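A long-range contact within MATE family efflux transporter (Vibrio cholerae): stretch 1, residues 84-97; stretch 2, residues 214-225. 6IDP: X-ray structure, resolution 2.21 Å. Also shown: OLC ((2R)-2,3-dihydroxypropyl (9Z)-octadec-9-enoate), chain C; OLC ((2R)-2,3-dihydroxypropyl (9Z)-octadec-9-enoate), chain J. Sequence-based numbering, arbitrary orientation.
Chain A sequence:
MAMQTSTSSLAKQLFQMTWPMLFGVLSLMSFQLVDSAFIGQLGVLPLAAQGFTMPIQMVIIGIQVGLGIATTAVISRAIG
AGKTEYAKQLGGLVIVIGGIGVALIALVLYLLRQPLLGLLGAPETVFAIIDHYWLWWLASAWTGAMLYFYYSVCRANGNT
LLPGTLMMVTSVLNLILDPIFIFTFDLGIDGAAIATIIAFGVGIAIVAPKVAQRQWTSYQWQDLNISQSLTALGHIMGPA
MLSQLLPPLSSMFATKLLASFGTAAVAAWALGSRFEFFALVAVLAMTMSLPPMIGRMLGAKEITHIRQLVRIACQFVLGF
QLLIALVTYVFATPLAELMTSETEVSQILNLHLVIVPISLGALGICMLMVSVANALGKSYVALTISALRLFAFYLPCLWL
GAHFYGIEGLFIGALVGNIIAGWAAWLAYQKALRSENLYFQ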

# COMPACT_ATOMS: atom_id res chain seq x y z
N THR A 84 -25.80 8.34 9.96
CA THR A 84 -25.79 6.88 10.07
C THR A 84 -26.31 6.16 8.83
O THR A 84 -25.69 5.22 8.35
CB THR A 84 -26.63 6.43 11.28
OG1 THR A 84 -26.17 7.11 12.46
CG2 THR A 84 -26.51 4.93 11.49
N GLU A 85 -27.47 6.60 8.33
CA GLU A 85 -28.06 5.97 7.15
C GLU A 85 -27.18 6.17 5.92
O GLU A 85 -26.90 5.23 5.18
CB GLU A 85 -29.46 6.53 6.89
CG GLU A 85 -30.16 5.93 5.69
CD GLU A 85 -30.52 4.47 5.88
OE1 GLU A 85 -30.63 3.73 4.87
OE2 GLU A 85 -30.71 4.05 7.05
N TYR A 86 -26.73 7.41 5.73
CA TYR A 86 -25.95 7.77 4.56
C TYR A 86 -24.62 7.02 4.52
O TYR A 86 -24.16 6.62 3.45
CB TYR A 86 -25.72 9.28 4.53
CG TYR A 86 -24.78 9.76 3.45
CD1 TYR A 86 -25.09 9.59 2.11
CD2 TYR A 86 -23.60 10.41 3.77
CE1 TYR A 86 -24.24 10.03 1.11
CE2 TYR A 86 -22.74 10.86 2.78
CZ TYR A 86 -23.06 10.67 1.46
OH TYR A 86 -22.21 11.11 0.48
N ALA A 87 -24.01 6.82 5.68
CA ALA A 87 -22.72 6.14 5.77
C ALA A 87 -22.82 4.68 5.33
O ALA A 87 -21.94 4.17 4.63
CB ALA A 87 -22.17 6.23 7.18
N LYS A 88 -23.89 3.99 5.73
CA LYS A 88 -24.02 2.57 5.38
C LYS A 88 -24.56 2.39 3.97
O LYS A 88 -24.35 1.34 3.36
CB LYS A 88 -24.90 1.84 6.40
CG LYS A 88 -26.37 2.21 6.36
CD LYS A 88 -27.14 1.31 7.31
CE LYS A 88 -28.62 1.60 7.27
NZ LYS A 88 -29.40 0.64 8.11
N GLN A 89 -25.24 3.40 3.44
CA GLN A 89 -25.61 3.41 2.03
C GLN A 89 -24.36 3.54 1.17
O GLN A 89 -24.24 2.90 0.13
CB GLN A 89 -26.59 4.54 1.72
CG GLN A 89 -27.99 4.35 2.26
CD GLN A 89 -28.84 5.58 2.08
OE1 GLN A 89 -28.35 6.71 2.16
NE2 GLN A 89 -30.13 5.39 1.83
N LEU A 90 -23.43 4.37 1.62
CA LEU A 90 -22.15 4.54 0.95
C LEU A 90 -21.37 3.24 0.94
O LEU A 90 -20.69 2.92 -0.03
CB LEU A 90 -21.32 5.64 1.62
CG LEU A 90 -21.71 7.09 1.36
CD1 LEU A 90 -20.79 8.02 2.15
CD2 LEU A 90 -21.66 7.41 -0.12
N GLY A 91 -21.47 2.49 2.04
CA GLY A 91 -20.79 1.21 2.16
C GLY A 91 -21.26 0.25 1.09
O GLY A 91 -20.45 -0.43 0.46
N GLY A 92 -22.57 0.21 0.88
CA GLY A 92 -23.14 -0.59 -0.19
C GLY A 92 -22.72 -0.10 -1.56
O GLY A 92 -22.43 -0.90 -2.45
N LEU A 93 -22.68 1.22 -1.74
CA LEU A 93 -22.32 1.82 -3.02
C LEU A 93 -20.88 1.49 -3.42
O LEU A 93 -20.60 1.21 -4.58
CB LEU A 93 -22.52 3.34 -2.99
CG LEU A 93 -22.16 4.08 -4.29
CD1 LEU A 93 -23.07 3.65 -5.43
CD2 LEU A 93 -22.21 5.59 -4.10
N VAL A 94 -19.98 1.52 -2.44
CA VAL A 94 -18.57 1.21 -2.67
C VAL A 94 -18.38 -0.23 -3.14
O VAL A 94 -17.63 -0.49 -4.09
CB VAL A 94 -17.73 1.46 -1.40
CG1 VAL A 94 -16.34 0.87 -1.56
CG2 VAL A 94 -17.66 2.94 -1.10
N ILE A 95 -19.07 -1.16 -2.49
CA ILE A 95 -19.02 -2.57 -2.86
C ILE A 95 -19.48 -2.77 -4.30
O ILE A 95 -18.87 -3.53 -5.06
CB ILE A 95 -19.89 -3.43 -1.91
CG1 ILE A 95 -19.36 -3.34 -0.48
CG2 ILE A 95 -19.91 -4.87 -2.37
CD1 ILE A 95 -17.92 -3.79 -0.33
N VAL A 96 -20.54 -2.07 -4.68
CA VAL A 96 -21.09 -2.16 -6.03
C VAL A 96 -20.15 -1.53 -7.07
O VAL A 96 -19.88 -2.13 -8.11
CB VAL A 96 -22.48 -1.50 -6.11
CG1 VAL A 96 -22.92 -1.33 -7.56
CG2 VAL A 96 -23.50 -2.33 -5.33
N ILE A 97 -19.65 -0.34 -6.76
CA ILE A 97 -18.69 0.35 -7.63
C ILE A 97 -17.44 -0.48 -7.86
O ILE A 97 -16.99 -0.64 -9.00
CB ILE A 97 -18.28 1.72 -7.03
CG1 ILE A 97 -19.44 2.71 -7.09
CG2 ILE A 97 -17.06 2.29 -7.76
CD1 ILE A 97 -19.96 2.95 -8.49
N ARG A 214 -23.67 -5.80 11.28
CA ARG A 214 -23.36 -4.55 11.96
C ARG A 214 -23.96 -3.36 11.22
O ARG A 214 -23.80 -2.21 11.65
CB ARG A 214 -21.85 -4.38 12.09
CG ARG A 214 -21.20 -5.37 13.03
CD ARG A 214 -19.70 -5.17 13.07
NE ARG A 214 -19.05 -6.02 14.06
CZ ARG A 214 -18.35 -7.12 13.76
NH1 ARG A 214 -18.21 -7.49 12.50
NH2 ARG A 214 -17.79 -7.83 14.73
N GLN A 215 -24.65 -3.65 10.12
CA GLN A 215 -25.33 -2.64 9.31
C GLN A 215 -24.37 -1.58 8.80
O GLN A 215 -24.66 -0.39 8.84
CB GLN A 215 -26.48 -2.00 10.10
CG GLN A 215 -27.65 -2.94 10.34
CD GLN A 215 -28.69 -2.37 11.29
OE1 GLN A 215 -28.80 -1.15 11.45
NE2 GLN A 215 -29.46 -3.24 11.92
N TRP A 216 -23.22 -2.04 8.30
CA TRP A 216 -22.23 -1.14 7.72
C TRP A 216 -22.42 -1.01 6.22
O TRP A 216 -21.78 -0.19 5.56
CB TRP A 216 -20.82 -1.64 8.04
CG TRP A 216 -20.47 -1.49 9.49
CD1 TRP A 216 -21.16 -0.79 10.44
CD2 TRP A 216 -19.33 -2.06 10.16
NE1 TRP A 216 -20.53 -0.88 11.65
CE2 TRP A 216 -19.40 -1.66 11.51
CE3 TRP A 216 -18.27 -2.87 9.75
CZ2 TRP A 216 -18.45 -2.03 12.45
CZ3 TRP A 216 -17.32 -3.24 10.69
CH2 TRP A 216 -17.42 -2.82 12.02
N THR A 217 -23.33 -1.82 5.68
CA THR A 217 -23.72 -1.72 4.28
C THR A 217 -25.24 -1.76 4.16
O THR A 217 -25.91 -2.45 4.92
CB THR A 217 -23.13 -2.87 3.43
OG1 THR A 217 -23.44 -4.12 4.04
CG2 THR A 217 -21.63 -2.72 3.29
N SER A 218 -25.77 -1.00 3.21
CA SER A 218 -27.20 -1.03 2.92
C SER A 218 -27.43 -0.95 1.42
O SER A 218 -26.68 -0.29 0.70
CB SER A 218 -27.93 0.12 3.61
OG SER A 218 -29.27 0.18 3.19
N TYR A 219 -28.47 -1.62 0.95
CA TYR A 219 -28.82 -1.56 -0.47
C TYR A 219 -30.21 -0.96 -0.66
O TYR A 219 -30.87 -1.19 -1.67
CB TYR A 219 -28.70 -2.95 -1.09
CG TYR A 219 -27.26 -3.41 -1.11
CD1 TYR A 219 -26.39 -2.95 -2.09
CD2 TYR A 219 -26.77 -4.25 -0.13
CE1 TYR A 219 -25.06 -3.34 -2.10
CE2 TYR A 219 -25.44 -4.65 -0.13
CZ TYR A 219 -24.59 -4.19 -1.12
OH TYR A 219 -23.28 -4.59 -1.12
N GLN A 220 -30.63 -0.19 0.33
CA GLN A 220 -31.82 0.64 0.23
C GLN A 220 -31.40 2.07 -0.11
O GLN A 220 -31.12 2.87 0.78
CB GLN A 220 -32.63 0.61 1.53
CG GLN A 220 -32.92 -0.78 2.07
CD GLN A 220 -33.93 -1.55 1.24
OE1 GLN A 220 -35.14 -1.36 1.37
NE2 GLN A 220 -33.44 -2.42 0.37
N TRP A 221 -31.35 2.38 -1.41
CA TRP A 221 -30.83 3.66 -1.88
C TRP A 221 -31.93 4.60 -2.38
O TRP A 221 -31.68 5.45 -3.24
CB TRP A 221 -29.82 3.45 -3.02
CG TRP A 221 -28.64 2.61 -2.65
CD1 TRP A 221 -28.27 2.21 -1.40
CD2 TRP A 221 -27.66 2.07 -3.55
NE1 TRP A 221 -27.13 1.45 -1.47
CE2 TRP A 221 -26.74 1.35 -2.78
CE3 TRP A 221 -27.49 2.12 -4.94
CZ2 TRP A 221 -25.65 0.69 -3.34
CZ3 TRP A 221 -26.41 1.46 -5.50
CH2 TRP A 221 -25.50 0.75 -4.70
N GLN A 222 -33.13 4.46 -1.83
CA GLN A 222 -34.28 5.26 -2.27
C GLN A 222 -34.04 6.76 -2.09
O GLN A 222 -34.46 7.56 -2.93
CB GLN A 222 -35.54 4.84 -1.51
CG GLN A 222 -36.06 3.45 -1.85
CD GLN A 222 -35.31 2.34 -1.13
OE1 GLN A 222 -34.41 2.60 -0.33
NE2 GLN A 222 -35.68 1.10 -1.40
N ASP A 223 -33.36 7.14 -1.01
CA ASP A 223 -33.14 8.55 -0.72
C ASP A 223 -31.68 8.97 -0.93
O ASP A 223 -31.27 10.03 -0.47
CB ASP A 223 -33.56 8.88 0.71
N LEU A 224 -30.91 8.13 -1.61
CA LEU A 224 -29.49 8.41 -1.84
C LEU A 224 -29.26 9.15 -3.15
O LEU A 224 -29.68 8.69 -4.21
CB LEU A 224 -28.68 7.11 -1.82
CG LEU A 224 -27.18 7.25 -2.07
CD1 LEU A 224 -26.49 7.96 -0.91
CD2 LEU A 224 -26.54 5.89 -2.33
N ASN A 225 -28.58 10.29 -3.07
CA ASN A 225 -28.15 11.00 -4.27
C ASN A 225 -26.89 10.34 -4.83
O ASN A 225 -25.78 10.62 -4.37
CB ASN A 225 -27.89 12.47 -3.96
CG ASN A 225 -27.81 13.33 -5.22
OD1 ASN A 225 -27.39 12.87 -6.28
ND2 ASN A 225 -28.22 14.59 -5.10
C10 OLC C . -22.94 -6.35 -9.33
C9 OLC C . -24.04 -5.92 -8.69
C11 OLC C . -23.05 -7.23 -10.55
C8 OLC C . -25.42 -6.29 -9.18
C24 OLC C . -33.47 -1.04 -3.65
C12 OLC C . -21.77 -8.01 -10.73
C7 OLC C . -26.41 -6.10 -8.05
C13 OLC C . -20.60 -7.05 -10.80
C6 OLC C . -27.52 -5.19 -8.51
C14 OLC C . -19.31 -7.83 -10.82
C5 OLC C . -27.03 -3.76 -8.56
C4 OLC C . -27.00 -3.18 -7.16
C3 OLC C . -27.88 -1.96 -7.07
C2 OLC C . -29.27 -2.35 -6.61
C21 OLC C . -31.48 0.01 -4.68
C1 OLC C . -29.78 -1.33 -5.60
C22 OLC C . -32.98 0.12 -4.50
O19 OLC C . -28.99 -0.71 -4.92
O25 OLC C . -34.87 -1.18 -3.80
O23 OLC C . -33.29 1.33 -3.86
O20 OLC C . -31.16 -1.11 -5.46
C18 OLC J . -27.74 13.36 5.34
C17 OLC J . -26.97 14.03 4.22
C16 OLC J . -26.20 12.99 3.43
C15 OLC J . -25.37 13.67 2.37
C13 OLC J . -23.43 15.14 1.96
C14 OLC J . -24.24 14.44 3.02
O HOH W 1 -20.52 1.96 6.04
O HOH W 2 -28.11 1.37 10.82
O HOH W 3 -28.96 9.64 1.91

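Two adjacent glycines let an irregular chain lie directly against a helix. At G91 an ideal CB would sit 2.3 Å from W216 O, and at G92 an ideal CB would sit 2.2 Å from S218 O; both would clash. With no side chain in either place, G91 CA comes to 3.8 Å from W216 O and G92 CA to 3.7 Å from S218 O.

The closest CA pair lies a turn earlier, K88 CA to T217 CA at 4.4 Å. K88 O already accepts from G92 N within the helix, yet it also receives S218 N in a short but weak, bent hydrogen bond of 2.7 Å. Two CA-H...O contacts support it: T217 CA to K88 O at 3.3 Å, and K88 CA to W216 O at 3.6 Å. Water 1 donates to both A87 O and W216 O, reconciling two carbonyls that could not bond each other.

Q89 supplies the firmer polar link. With chi1 m and chi2 t, its amide reaches the loop, and Q89 NE2 donates to Q220 O at 2.9 Å with good geometry. Its OE1 takes a hydrogen bond from water 3, which also donates weakly to D223 O. A long polar side chain suits this buried site because it can donate from NE2 and accept a water at OE1. K88 spans the more exposed margin: its extended chain packs CG 3.8 Å from S218 CB, while NZ meets water 2, which in turn donates to Q215 OE1.

The loop also braces itself. W221 NE1 donates to S218 O at 2.8 Å, and Q220 N to S218 OG at 3.2 Å, so S218 helps fix the bend while its small side chain fits against the helix. The indole is thereby held beside the second glycine, with W221 CZ2 3.5 Å from G92 C. Its far end finds aliphatic partners: W221 CH2 lies 3.9 Å from L93 CD1 and 3.7 Å from V96 CG2. V96 CG2 also meets the edge of the Y219 ring, 3.7 Å from Y219 CE1.

At the other end, L224 points toward the helix and sets CD1 3.7 Å from Y86 CE1, at the ring edge, while a chain J lipid covers one face. The chain C lipid lies over one face of W221 and accepts a hydrogen bond from W221 N at O23, 3.3 Å away. The rule is compact: glycines where a CB would strike a loop carbonyl, a glutamine for a loop carbonyl, and aromatics to extend the apolar surface.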